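Side-chain contacts in outer membrane protein OMP121 (Bacteroides thetaiotaomicron, PDB 5FQ8), which probably takes up substrates, perhaps peptides, across the outer membrane as a TonB-dependent receptor with a plugged beta-barrel: residues Asp118-Gly123 against Thr743-Asn748; Lys246-Ala251 against Asn367-Leu372; Gly762-Gln767 against Cys897-Lys902; Gly784-Ala789 against Ser892-Cys897; Arg832-Asn837 against Asn946-Pro951. All coordinates share one frame; numbering follows the deposited sequence.

Contact 1. Residues Asp118-Gly123 against Thr743-Asn748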
# COMPACT_ATOMS: atom_id res chain seq x y z
N ASP B 118 -8.23 -12.38 10.32
CA ASP B 118 -9.53 -11.89 10.74
C ASP B 118 -10.56 -12.85 10.20
O ASP B 118 -11.16 -12.61 9.16
CB ASP B 118 -9.78 -10.49 10.26
CG ASP B 118 -11.13 -9.98 10.65
OD1 ASP B 118 -11.29 -9.57 11.81
OD2 ASP B 118 -12.04 -9.99 9.80
N GLY B 119 -10.79 -13.94 10.92
CA GLY B 119 -11.76 -14.93 10.49
C GLY B 119 -13.19 -14.45 10.49
O GLY B 119 -14.05 -15.13 9.93
N LEU B 120 -13.47 -13.29 11.09
CA LEU B 120 -14.86 -12.89 11.22
C LEU B 120 -15.38 -12.21 9.96
O LEU B 120 -16.56 -12.32 9.64
CB LEU B 120 -15.02 -11.95 12.40
CG LEU B 120 -14.41 -12.40 13.72
CD1 LEU B 120 -14.80 -11.42 14.80
CD2 LEU B 120 -14.86 -13.79 14.06
N ASN B 121 -14.51 -11.51 9.24
CA ASN B 121 -14.96 -10.72 8.11
C ASN B 121 -14.34 -11.12 6.78
O ASN B 121 -14.95 -10.84 5.74
CB ASN B 121 -14.67 -9.23 8.36
CG ASN B 121 -15.32 -8.75 9.61
OD1 ASN B 121 -16.52 -8.56 9.66
ND2 ASN B 121 -14.54 -8.59 10.65
N SER B 122 -13.18 -11.77 6.78
CA SER B 122 -12.51 -12.20 5.56
C SER B 122 -11.81 -13.54 5.79
O SER B 122 -10.60 -13.67 5.67
CB SER B 122 -11.51 -11.15 5.09
OG SER B 122 -12.14 -10.22 4.23
N GLY B 123 -12.60 -14.56 6.12
CA GLY B 123 -12.02 -15.86 6.43
C GLY B 123 -11.58 -16.58 5.18
O GLY B 123 -12.31 -16.63 4.18
N THR B 743 -7.95 -15.51 27.56
CA THR B 743 -8.69 -15.77 26.34
C THR B 743 -7.81 -16.45 25.29
O THR B 743 -6.65 -16.08 25.11
CB THR B 743 -9.21 -14.47 25.76
OG1 THR B 743 -9.89 -13.73 26.78
CG2 THR B 743 -10.17 -14.74 24.65
N ILE B 744 -8.37 -17.45 24.62
CA ILE B 744 -7.74 -18.07 23.46
C ILE B 744 -8.33 -17.56 22.16
O ILE B 744 -7.61 -17.32 21.20
CB ILE B 744 -7.85 -19.61 23.56
CG1 ILE B 744 -6.95 -20.13 24.67
CG2 ILE B 744 -7.45 -20.26 22.28
CD1 ILE B 744 -7.15 -21.58 24.92
N TYR B 745 -9.65 -17.40 22.13
CA TYR B 745 -10.34 -16.71 21.05
C TYR B 745 -11.75 -16.46 21.54
O TYR B 745 -12.26 -17.21 22.36
CB TYR B 745 -10.33 -17.51 19.75
CG TYR B 745 -10.79 -16.67 18.61
CD1 TYR B 745 -9.89 -15.88 17.92
CD2 TYR B 745 -12.12 -16.62 18.26
CE1 TYR B 745 -10.29 -15.08 16.91
CE2 TYR B 745 -12.53 -15.82 17.24
CZ TYR B 745 -11.61 -15.05 16.57
OH TYR B 745 -12.00 -14.25 15.56
N GLY B 746 -12.37 -15.39 21.04
CA GLY B 746 -13.68 -15.04 21.56
C GLY B 746 -14.25 -13.71 21.10
O GLY B 746 -13.51 -12.75 20.95
N LEU B 747 -15.55 -13.65 20.88
CA LEU B 747 -16.20 -12.42 20.46
C LEU B 747 -16.39 -11.46 21.64
O LEU B 747 -16.55 -11.88 22.78
CB LEU B 747 -17.55 -12.72 19.83
CG LEU B 747 -17.52 -13.79 18.74
CD1 LEU B 747 -18.93 -14.12 18.33
CD2 LEU B 747 -16.72 -13.33 17.55
N ASN B 748 -16.38 -10.17 21.34
CA ASN B 748 -16.55 -9.14 22.37
C ASN B 748 -18.00 -9.12 22.81
O ASN B 748 -18.90 -8.88 22.00
CB ASN B 748 -16.15 -7.77 21.85
CG ASN B 748 -15.92 -6.75 22.96
OD1 ASN B 748 -16.82 -5.99 23.31
ND2 ASN B 748 -14.72 -6.74 23.53

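Contact 2. Residues Lys246-Ala251 against Asn367-Leu372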
# COMPACT_ATOMS: atom_id res chain seq x y z
N LYS B 246 -29.60 -25.88 -2.01
CA LYS B 246 -28.93 -27.07 -2.52
C LYS B 246 -28.63 -26.94 -4.00
O LYS B 246 -27.57 -27.37 -4.47
CB LYS B 246 -29.78 -28.31 -2.26
CG LYS B 246 -29.09 -29.66 -2.55
CD LYS B 246 -30.08 -30.77 -2.80
CE LYS B 246 -29.40 -32.13 -2.94
NZ LYS B 246 -28.32 -32.10 -3.97
N ASP B 247 -29.56 -26.36 -4.76
CA ASP B 247 -29.38 -26.21 -6.20
C ASP B 247 -28.34 -25.17 -6.55
O ASP B 247 -27.95 -25.08 -7.72
CB ASP B 247 -30.70 -25.84 -6.85
CG ASP B 247 -31.65 -26.98 -6.91
OD1 ASP B 247 -31.31 -28.03 -6.35
OD2 ASP B 247 -32.73 -26.83 -7.51
N PHE B 248 -27.89 -24.37 -5.59
CA PHE B 248 -26.96 -23.29 -5.92
C PHE B 248 -25.59 -23.85 -6.24
O PHE B 248 -24.82 -23.23 -6.97
CB PHE B 248 -26.90 -22.30 -4.76
CG PHE B 248 -25.70 -21.41 -4.78
CD1 PHE B 248 -25.63 -20.36 -5.67
CD2 PHE B 248 -24.67 -21.60 -3.88
CE1 PHE B 248 -24.53 -19.55 -5.68
CE2 PHE B 248 -23.57 -20.79 -3.88
CZ PHE B 248 -23.50 -19.76 -4.78
N PHE B 249 -25.30 -25.03 -5.74
CA PHE B 249 -23.98 -25.60 -5.91
C PHE B 249 -23.89 -26.39 -7.21
O PHE B 249 -24.88 -26.81 -7.80
CB PHE B 249 -23.64 -26.46 -4.71
CG PHE B 249 -23.62 -25.70 -3.41
CD1 PHE B 249 -24.78 -25.48 -2.70
CD2 PHE B 249 -22.44 -25.18 -2.92
CE1 PHE B 249 -24.76 -24.78 -1.53
CE2 PHE B 249 -22.42 -24.48 -1.75
CZ PHE B 249 -23.58 -24.28 -1.05
N ASP B 250 -22.66 -26.53 -7.67
CA ASP B 250 -22.33 -27.31 -8.84
C ASP B 250 -21.76 -28.64 -8.36
O ASP B 250 -21.85 -28.99 -7.19
CB ASP B 250 -21.31 -26.58 -9.71
CG ASP B 250 -21.87 -25.41 -10.45
OD1 ASP B 250 -23.10 -25.30 -10.58
OD2 ASP B 250 -21.05 -24.61 -10.93
N ALA B 251 -21.12 -29.35 -9.26
CA ALA B 251 -20.26 -30.45 -8.87
C ALA B 251 -18.83 -29.98 -9.00
O ALA B 251 -18.43 -29.51 -10.06
CB ALA B 251 -20.52 -31.67 -9.74
N ASN B 367 -25.95 -10.19 -3.98
CA ASN B 367 -26.16 -11.30 -4.90
C ASN B 367 -24.96 -12.23 -4.88
O ASN B 367 -23.87 -11.81 -5.27
CB ASN B 367 -26.40 -10.77 -6.31
CG ASN B 367 -26.86 -11.84 -7.26
OD1 ASN B 367 -26.46 -12.99 -7.18
ND2 ASN B 367 -27.72 -11.45 -8.20
N PRO B 368 -25.12 -13.49 -4.49
CA PRO B 368 -23.96 -14.36 -4.33
C PRO B 368 -23.19 -14.57 -5.60
O PRO B 368 -21.97 -14.76 -5.55
CB PRO B 368 -24.57 -15.68 -3.85
CG PRO B 368 -25.93 -15.34 -3.38
CD PRO B 368 -26.38 -14.21 -4.24
N TYR B 369 -23.85 -14.54 -6.74
CA TYR B 369 -23.13 -14.72 -7.98
C TYR B 369 -22.32 -13.48 -8.34
O TYR B 369 -21.30 -13.59 -9.03
CB TYR B 369 -24.09 -15.07 -9.11
CG TYR B 369 -24.81 -16.39 -8.93
CD1 TYR B 369 -24.22 -17.57 -9.34
CD2 TYR B 369 -26.07 -16.44 -8.38
CE1 TYR B 369 -24.87 -18.76 -9.20
CE2 TYR B 369 -26.73 -17.63 -8.24
CZ TYR B 369 -26.13 -18.79 -8.65
OH TYR B 369 -26.79 -19.99 -8.51
N TYR B 370 -22.76 -12.30 -7.89
CA TYR B 370 -21.93 -11.12 -8.05
C TYR B 370 -20.66 -11.25 -7.23
O TYR B 370 -19.56 -11.01 -7.74
CB TYR B 370 -22.70 -9.85 -7.66
CG TYR B 370 -21.91 -8.60 -7.95
CD1 TYR B 370 -20.94 -8.14 -7.07
CD2 TYR B 370 -22.11 -7.90 -9.13
CE1 TYR B 370 -20.20 -7.02 -7.35
CE2 TYR B 370 -21.37 -6.77 -9.41
CZ TYR B 370 -20.42 -6.34 -8.52
OH TYR B 370 -19.68 -5.23 -8.80
N ILE B 371 -20.79 -11.63 -5.96
CA ILE B 371 -19.62 -11.67 -5.09
C ILE B 371 -18.58 -12.64 -5.63
O ILE B 371 -17.38 -12.35 -5.60
CB ILE B 371 -20.03 -12.04 -3.65
CG1 ILE B 371 -21.08 -11.06 -3.14
CG2 ILE B 371 -18.84 -12.02 -2.76
CD1 ILE B 371 -21.61 -11.40 -1.77
N LEU B 372 -19.02 -13.79 -6.15
CA LEU B 372 -18.09 -14.79 -6.66
C LEU B 372 -17.46 -14.37 -7.98
O LEU B 372 -16.30 -14.67 -8.24
CB LEU B 372 -18.80 -16.13 -6.83
CG LEU B 372 -19.21 -16.94 -5.61
CD1 LEU B 372 -20.28 -17.88 -6.04
CD2 LEU B 372 -18.04 -17.70 -5.07
O HOH W 1 -25.62 -22.66 -9.80

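Contact 3. Residues Gly762-Gln767 against Cys897-Lys902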
# COMPACT_ATOMS: atom_id res chain seq x y z
N GLY B 762 -9.59 -24.94 26.57
CA GLY B 762 -10.65 -24.55 25.67
C GLY B 762 -12.03 -24.50 26.29
O GLY B 762 -12.98 -24.96 25.67
N VAL B 763 -12.16 -23.93 27.48
CA VAL B 763 -13.46 -23.81 28.12
C VAL B 763 -14.26 -22.71 27.46
O VAL B 763 -13.74 -21.64 27.17
CB VAL B 763 -13.28 -23.54 29.62
CG1 VAL B 763 -14.62 -23.31 30.26
CG2 VAL B 763 -12.58 -24.69 30.26
N PHE B 764 -15.55 -22.97 27.23
CA PHE B 764 -16.44 -21.98 26.65
C PHE B 764 -17.30 -21.33 27.72
O PHE B 764 -17.77 -22.00 28.63
CB PHE B 764 -17.39 -22.61 25.63
CG PHE B 764 -16.80 -22.79 24.28
CD1 PHE B 764 -16.91 -21.80 23.34
CD2 PHE B 764 -16.17 -23.96 23.95
CE1 PHE B 764 -16.39 -21.97 22.10
CE2 PHE B 764 -15.67 -24.15 22.72
CZ PHE B 764 -15.78 -23.14 21.78
N LYS B 765 -17.49 -20.02 27.59
CA LYS B 765 -18.49 -19.27 28.33
C LYS B 765 -19.43 -18.60 27.34
O LYS B 765 -19.01 -18.15 26.28
CB LYS B 765 -17.85 -18.23 29.23
CG LYS B 765 -17.05 -18.78 30.37
CD LYS B 765 -16.54 -17.67 31.23
CE LYS B 765 -15.80 -18.19 32.43
NZ LYS B 765 -15.34 -17.07 33.29
N ALA B 766 -20.71 -18.55 27.68
CA ALA B 766 -21.70 -17.97 26.79
C ALA B 766 -22.91 -17.54 27.60
O ALA B 766 -23.11 -17.99 28.72
CB ALA B 766 -22.10 -18.97 25.70
N GLN B 767 -23.71 -16.65 27.03
CA GLN B 767 -24.82 -16.08 27.78
C GLN B 767 -25.96 -17.09 27.89
O GLN B 767 -26.45 -17.61 26.89
CB GLN B 767 -25.31 -14.76 27.17
CG GLN B 767 -25.88 -14.81 25.78
CD GLN B 767 -26.97 -13.80 25.56
OE1 GLN B 767 -27.21 -12.95 26.39
NE2 GLN B 767 -27.65 -13.90 24.43
N CYS B 897 -27.07 -21.24 22.94
CA CYS B 897 -27.73 -22.03 21.91
C CYS B 897 -26.81 -22.32 20.75
O CYS B 897 -26.96 -23.34 20.08
CB CYS B 897 -28.97 -21.31 21.41
SG CYS B 897 -29.74 -22.02 19.98
N PHE B 898 -25.85 -21.45 20.50
CA PHE B 898 -25.05 -21.53 19.30
C PHE B 898 -23.71 -22.18 19.53
O PHE B 898 -22.92 -22.27 18.60
CB PHE B 898 -24.89 -20.15 18.69
CG PHE B 898 -26.19 -19.48 18.41
CD1 PHE B 898 -27.08 -20.02 17.51
CD2 PHE B 898 -26.54 -18.32 19.05
CE1 PHE B 898 -28.27 -19.43 17.25
CE2 PHE B 898 -27.72 -17.71 18.79
CZ PHE B 898 -28.60 -18.25 17.89
N LEU B 899 -23.44 -22.65 20.73
CA LEU B 899 -22.45 -23.70 20.92
C LEU B 899 -23.08 -25.03 20.55
O LEU B 899 -24.13 -25.40 21.10
CB LEU B 899 -21.95 -23.70 22.35
CG LEU B 899 -21.11 -22.49 22.67
CD1 LEU B 899 -20.85 -22.41 24.13
CD2 LEU B 899 -19.81 -22.58 21.93
N VAL B 900 -22.46 -25.74 19.61
CA VAL B 900 -23.03 -26.92 18.99
C VAL B 900 -22.15 -28.14 19.28
O VAL B 900 -20.93 -28.03 19.35
CB VAL B 900 -23.17 -26.69 17.48
CG1 VAL B 900 -23.41 -27.98 16.75
CG2 VAL B 900 -24.29 -25.72 17.24
N ASP B 901 -22.80 -29.29 19.45
CA ASP B 901 -22.10 -30.53 19.76
C ASP B 901 -21.15 -30.92 18.64
O ASP B 901 -21.52 -30.96 17.47
CB ASP B 901 -23.13 -31.64 20.01
CG ASP B 901 -22.55 -32.85 20.70
OD1 ASP B 901 -21.38 -33.20 20.46
OD2 ASP B 901 -23.28 -33.46 21.49
N LYS B 902 -19.91 -31.24 19.01
CA LYS B 902 -18.82 -31.57 18.11
C LYS B 902 -18.89 -33.00 17.60
O LYS B 902 -18.17 -33.34 16.66
CB LYS B 902 -17.50 -31.35 18.84
CG LYS B 902 -16.49 -30.45 18.17
CD LYS B 902 -15.30 -30.22 19.09
CE LYS B 902 -14.00 -29.96 18.32
NZ LYS B 902 -14.17 -29.00 17.20

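Contact 4. Residues Gly784-Ala789 against Ser892-Cys897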
# COMPACT_ATOMS: atom_id res chain seq x y z
N GLY B 784 -41.95 -11.08 27.22
CA GLY B 784 -41.96 -12.52 27.24
C GLY B 784 -40.62 -13.16 27.03
O GLY B 784 -40.47 -14.34 27.31
N LEU B 785 -39.63 -12.41 26.57
CA LEU B 785 -38.34 -12.96 26.18
C LEU B 785 -37.48 -13.24 27.40
O LEU B 785 -37.68 -12.65 28.45
CB LEU B 785 -37.62 -11.98 25.27
CG LEU B 785 -38.44 -11.51 24.08
CD1 LEU B 785 -37.79 -10.32 23.45
CD2 LEU B 785 -38.51 -12.64 23.11
N PRO B 786 -36.55 -14.17 27.29
CA PRO B 786 -35.73 -14.52 28.45
C PRO B 786 -34.88 -13.35 28.91
O PRO B 786 -34.60 -12.42 28.16
CB PRO B 786 -34.87 -15.68 27.94
CG PRO B 786 -35.07 -15.73 26.50
CD PRO B 786 -36.40 -15.16 26.22
N VAL B 787 -34.48 -13.42 30.17
CA VAL B 787 -33.66 -12.40 30.81
C VAL B 787 -32.26 -12.96 30.98
O VAL B 787 -32.08 -14.09 31.46
CB VAL B 787 -34.26 -11.98 32.16
CG1 VAL B 787 -33.25 -11.17 32.93
CG2 VAL B 787 -35.52 -11.18 31.95
N GLU B 788 -31.26 -12.17 30.61
CA GLU B 788 -29.88 -12.62 30.72
C GLU B 788 -29.45 -12.75 32.17
O GLU B 788 -29.77 -11.91 33.01
CB GLU B 788 -28.96 -11.65 29.98
CG GLU B 788 -27.48 -11.96 30.12
CD GLU B 788 -26.67 -11.32 29.03
OE1 GLU B 788 -27.27 -10.75 28.11
OE2 GLU B 788 -25.43 -11.40 29.09
N ALA B 789 -28.73 -13.83 32.47
CA ALA B 789 -28.17 -14.00 33.80
C ALA B 789 -27.05 -13.00 34.04
O ALA B 789 -26.63 -12.27 33.15
CB ALA B 789 -27.65 -15.42 33.97
N SER B 892 -34.69 -20.13 24.72
CA SER B 892 -34.39 -20.18 26.14
C SER B 892 -32.91 -20.35 26.41
O SER B 892 -32.47 -20.17 27.55
CB SER B 892 -35.17 -21.30 26.78
OG SER B 892 -36.55 -21.14 26.50
N ASP B 893 -32.13 -20.66 25.39
CA ASP B 893 -30.72 -20.92 25.60
C ASP B 893 -29.87 -19.68 25.43
O ASP B 893 -28.71 -19.68 25.88
CB ASP B 893 -30.25 -21.98 24.62
CG ASP B 893 -30.46 -23.37 25.12
OD1 ASP B 893 -30.40 -23.58 26.34
OD2 ASP B 893 -30.68 -24.25 24.26
N MET B 894 -30.39 -18.64 24.79
CA MET B 894 -29.70 -17.36 24.54
C MET B 894 -28.44 -17.66 23.72
O MET B 894 -28.48 -18.45 22.77
CB MET B 894 -29.45 -16.61 25.83
CG MET B 894 -30.69 -16.44 26.67
SD MET B 894 -30.74 -14.95 27.65
CE MET B 894 -31.76 -13.94 26.62
N GLY B 895 -27.32 -17.03 24.05
CA GLY B 895 -26.13 -17.21 23.24
C GLY B 895 -25.63 -18.64 23.23
O GLY B 895 -25.15 -19.13 22.21
N SER B 896 -25.72 -19.32 24.37
CA SER B 896 -25.22 -20.69 24.45
C SER B 896 -25.89 -21.61 23.45
O SER B 896 -25.33 -22.65 23.12
CB SER B 896 -25.43 -21.21 25.85
OG SER B 896 -26.81 -21.21 26.12
N CYS B 897 -27.07 -21.24 22.94
CA CYS B 897 -27.73 -22.03 21.91
C CYS B 897 -26.81 -22.32 20.75
O CYS B 897 -26.96 -23.34 20.08
CB CYS B 897 -28.97 -21.31 21.41
SG CYS B 897 -29.74 -22.02 19.98

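Contact 5. Residues Arg832-Asn837 against Asn946-Pro951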
# COMPACT_ATOMS: atom_id res chain seq x y z
N ARG B 832 -21.58 -20.35 13.60
CA ARG B 832 -22.31 -19.23 13.02
C ARG B 832 -23.34 -19.70 12.00
O ARG B 832 -24.24 -18.93 11.65
CB ARG B 832 -21.35 -18.22 12.38
CG ARG B 832 -21.94 -16.82 12.15
CD ARG B 832 -21.18 -15.98 11.14
NE ARG B 832 -21.80 -14.66 10.98
CZ ARG B 832 -22.64 -14.34 10.01
NH1 ARG B 832 -22.95 -15.20 9.09
NH2 ARG B 832 -23.18 -13.14 9.97
N THR B 833 -23.24 -20.94 11.53
CA THR B 833 -24.23 -21.46 10.60
C THR B 833 -25.56 -21.69 11.28
O THR B 833 -26.62 -21.46 10.68
CB THR B 833 -23.72 -22.74 9.97
OG1 THR B 833 -22.41 -22.54 9.46
CG2 THR B 833 -24.61 -23.14 8.84
N LYS B 834 -25.53 -22.14 12.52
CA LYS B 834 -26.76 -22.18 13.30
C LYS B 834 -27.19 -20.77 13.67
O LYS B 834 -28.38 -20.44 13.60
CB LYS B 834 -26.55 -23.04 14.55
CG LYS B 834 -27.79 -23.32 15.34
CD LYS B 834 -27.46 -23.87 16.71
CE LYS B 834 -28.71 -24.23 17.47
NZ LYS B 834 -28.39 -24.80 18.80
N ASP B 835 -26.24 -19.92 14.03
CA ASP B 835 -26.54 -18.53 14.37
C ASP B 835 -27.34 -17.85 13.28
O ASP B 835 -28.42 -17.30 13.53
CB ASP B 835 -25.23 -17.78 14.62
CG ASP B 835 -25.37 -16.70 15.66
OD1 ASP B 835 -26.47 -16.15 15.81
OD2 ASP B 835 -24.36 -16.42 16.33
N ILE B 836 -26.83 -17.85 12.05
CA ILE B 836 -27.46 -17.09 10.99
C ILE B 836 -28.79 -17.71 10.60
O ILE B 836 -29.69 -17.00 10.15
CB ILE B 836 -26.52 -16.99 9.78
CG1 ILE B 836 -27.09 -16.02 8.76
CG2 ILE B 836 -26.34 -18.33 9.15
CD1 ILE B 836 -27.31 -14.68 9.33
N ASN B 837 -28.95 -19.01 10.81
CA ASN B 837 -30.17 -19.67 10.39
C ASN B 837 -31.26 -19.59 11.43
O ASN B 837 -32.44 -19.60 11.09
CB ASN B 837 -29.89 -21.12 10.04
CG ASN B 837 -29.22 -21.25 8.72
OD1 ASN B 837 -29.84 -21.12 7.68
ND2 ASN B 837 -27.93 -21.47 8.76
N ASN B 946 -27.87 -31.35 16.45
CA ASN B 946 -27.08 -30.65 15.46
C ASN B 946 -27.63 -31.05 14.11
O ASN B 946 -27.36 -32.15 13.62
CB ASN B 946 -25.61 -30.99 15.61
CG ASN B 946 -24.78 -30.55 14.45
OD1 ASN B 946 -25.26 -29.94 13.51
ND2 ASN B 946 -23.50 -30.86 14.51
N THR B 947 -28.40 -30.18 13.50
CA THR B 947 -28.86 -30.38 12.14
C THR B 947 -28.26 -29.35 11.21
O THR B 947 -28.88 -28.98 10.22
CB THR B 947 -30.38 -30.31 12.07
OG1 THR B 947 -30.79 -29.05 12.58
CG2 THR B 947 -31.00 -31.40 12.88
N PHE B 948 -27.07 -28.86 11.54
CA PHE B 948 -26.57 -27.67 10.88
C PHE B 948 -25.27 -27.88 10.14
O PHE B 948 -25.18 -27.52 8.97
CB PHE B 948 -26.43 -26.54 11.91
CG PHE B 948 -27.62 -26.39 12.79
CD1 PHE B 948 -28.84 -26.03 12.27
CD2 PHE B 948 -27.52 -26.64 14.13
CE1 PHE B 948 -29.93 -25.92 13.07
CE2 PHE B 948 -28.60 -26.53 14.93
CZ PHE B 948 -29.81 -26.17 14.40
N ILE B 949 -24.25 -28.45 10.77
CA ILE B 949 -22.92 -28.47 10.18
C ILE B 949 -22.28 -29.84 10.25
O ILE B 949 -22.59 -30.66 11.11
CB ILE B 949 -21.99 -27.47 10.88
CG1 ILE B 949 -21.87 -27.84 12.35
CG2 ILE B 949 -22.49 -26.09 10.73
CD1 ILE B 949 -20.70 -27.21 13.03
N ASP B 950 -21.35 -30.07 9.34
CA ASP B 950 -20.35 -31.11 9.52
C ASP B 950 -19.34 -30.50 10.47
O ASP B 950 -18.64 -29.57 10.10
CB ASP B 950 -19.73 -31.53 8.19
CG ASP B 950 -18.44 -32.32 8.36
OD1 ASP B 950 -18.02 -32.64 9.48
OD2 ASP B 950 -17.82 -32.63 7.33
N PRO B 951 -19.25 -30.99 11.68
CA PRO B 951 -18.35 -30.39 12.67
C PRO B 951 -16.89 -30.26 12.27
O PRO B 951 -16.11 -29.71 13.05
CB PRO B 951 -18.48 -31.34 13.85
CG PRO B 951 -19.83 -31.85 13.75
CD PRO B 951 -20.14 -31.97 12.31

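Contact 1. Residues Asp118-Gly123 against Thr743-Asn748
Y745 reaches L120 of the plug loop from strand 741-746, an edge strand that turns a corner at a classic beta bulge: I744 and then Y745 both face M753. With CG of Y745 anti to the backbone N (chi1 -168°), the ring extends towards the loop, and the length of tyrosine spans the gap. L120 comes from the opposite direction and sets CD2 at the ring edge, near the plane, 3.3 Å from Y745 OH. Two residues on, L747 CD2 lies 3.9 Å from CD1 of L120, the forked leucine thus offering one methyl to each partner. Behind L120 the loop is shaped by D118, whose OD2 accepts from N121 N in an Asx motif and also from N121 ND2, each at 3.0 Å. Y745 further meets the rings of F956 and Y964, while L120 packs on the backbone of a bound peptide. L120 and L747 meet methyl to methyl, whereas at Y745 the methyl lies against hydroxyl and ring edge; without hydrogen bonds between the segments, dispersion and shape probably hold the contact.

Contact 2. Residues Lys246-Ala251 against Asn367-Leu372
F248 and P368 are the closest backbone positions, with CA atoms 9.6 Å apart, a separation bridged mainly by side chains. Residues 246-248 have helical backbone angles without regular helical bonding, whereas P368 starts a true helix. N367 is its N-cap: OD1 accepts from Y369 N at 3.1 Å, and ND2 is held by the carbonyls of L346 and N354. Proline suits the first turn, where no amide N-H is needed for a helical bond. F248 projects with CG anti to its backbone N (chi1 162°) and turns the edge of its ring to the face of Y369, an offset edge-to-face pair with centroids 5.1 Å apart and planes at 69°. F248 CE1 lies over the Y369 face. L372 CD1 closes on the F248 edge at 3.9 Å from F248 CZ, and P368 CB lies 4.3 Å from F248 CE1. A water molecule links F248 O, to which it donates, with Y369 OH, so the phenol keeps a polar partner in buried surroundings. M330 and L334 of helix 330-335 also cover F248, and L372 borders the calcium-binding residues I283 and T285. The ensemble is an N-capped helix start packed on one loop phenylalanine, close to a calcium site.

Contact 3. Residues Gly762-Gln767 against Cys897-Lys902
F764 and L899 both carry CG anti to the carbonyl carbon (chi1 -82° and -69°), which brings the phenyl ring and the leucine fork together between two strands. Strand 763-766 is an inner member of a four-stranded antiparallel sheet, formed by the long connection between barrel strands 716-731 and 802-812, and L899 opens strand 899-915 of the TonB-dependent receptor's beta-barrel. The strands are not hydrogen-bonded to each other here. L899 places CD2 over one face of F764, 3.7 Å from the ring centroid and 28° off the normal, a CH-pi contact displaced towards the rim, nearest F764 CD1. A flat aromatic suits this role because it offers a broad surface to a single methyl. V828 of strand 828-831, which pairs with 899-915, touches both F764 and L899, and M753 of strand 752-756 also packs on F764. Two residues along, the small A766 leaves room for the leucine's second branch: A766 CB lies 4.0 Å from CD1 of L899, which is also 3.8 Å from CB of F764.

Contact 4. Residues Gly784-Ala789 against Ser892-Cys897
M894 fits its methyl group against P786, and this is the close-packed half of the contact. The thioether chain leaves its backbone with CG anti to the carbonyl carbon (chi1 -52°), then bends at chi2 and chi3, which brings CE alongside the proline ring: M894 CE lies 3.8 Å from both CB and CG of P786 and 3.6 Å from its carbonyl O. SD rests farther along the same loop, 3.9 Å from CA of E788. A flexible, unbranched methionine suits such a place, since it can follow an irregular backbone, while the rigid proline ring gives it a fixed apolar surface. The turn after M894 is tied by a backbone hydrogen bond from C897 N to M894 O (3.1 Å). The other side is looser. V787 points away from the 892-897 segment; the CB of S892 also points away, although its CA is only 6.3 Å from that of P786, and its OG is hydrogen-bonded to Y886 OH. E788 meets SD mainly through CA, with CB at 4.4 Å; its OE2 is hydrogen-bonded to a polar side chain of another protein chain. The chemistry therefore divides: dispersion around sulfur and methyl joins the two loops, while the polar ends of S892 and E788 find partners outside them.

Contact 5. Residues Arg832-Asn837 against Asn946-Pro951
An Asx turn headed by N946 presents F948 and I949 to K834 and T833 on the first turn of helix 832-839. N946 OD1 grips the loop twice, accepting from F948 N at 2.9 Å, nearly along the C=O axis, and from I949 N at 3.3 Å on a lone pair in the carbonyl plane; the second bond makes an Asx motif. Asparagine suits the post because its short amide can reach forward to the N-H groups two and three residues on. K834 lays its aliphatic chain across one face of the F948 ring. CG, anti to the backbone N (chi1 -172°), stands 3.6 Å from the ring centroid and 21° off the normal, a CH-pi contact, and the extended chain carries K834 CE along to 3.4 Å from CE2 of F948. Lysine thus does two jobs: its methylenes cover the ring while NZ probably bonds to C897 O, at a distance modelled too short to be relied on. T947 OG1 lies over the opposite face of F948, towards the rim. One residue earlier on the helix, T833 CB meets CG2 of I949 at 3.6 Å, two beta-branched side chains packed close to their backbones. Around this buried join, Y335 of helix 330-335 touches T833, I949 leans on M829 and S831 of strand 828-831, and V900 of strand 899-915 borders both K834 and N946.

Contacts 2, 3 and 5 are buried, contacts 1 and 4 only partly so. Other chains lie near contacts 1, 2, 4 and 5; only the two segments of contact 3 are touched by none. Contacts 1 and 3 use the same four-stranded sheet, one joining it to the plug and the other to the barrel. Contacts 3 and 4 share C897, the probable partner of K834 in contact 5, so these three form a continuous patch. Contact 2 touches none of the others; its nearest neighbour by centres is contact 5, about 19 Å away. Rings meet a ring edge, a methyl and a lysine chain in contacts 2, 3 and 5; in contact 1 a tyrosine hydroxyl and ring edge meet leucine; contact 4 relies on sulfur and proline.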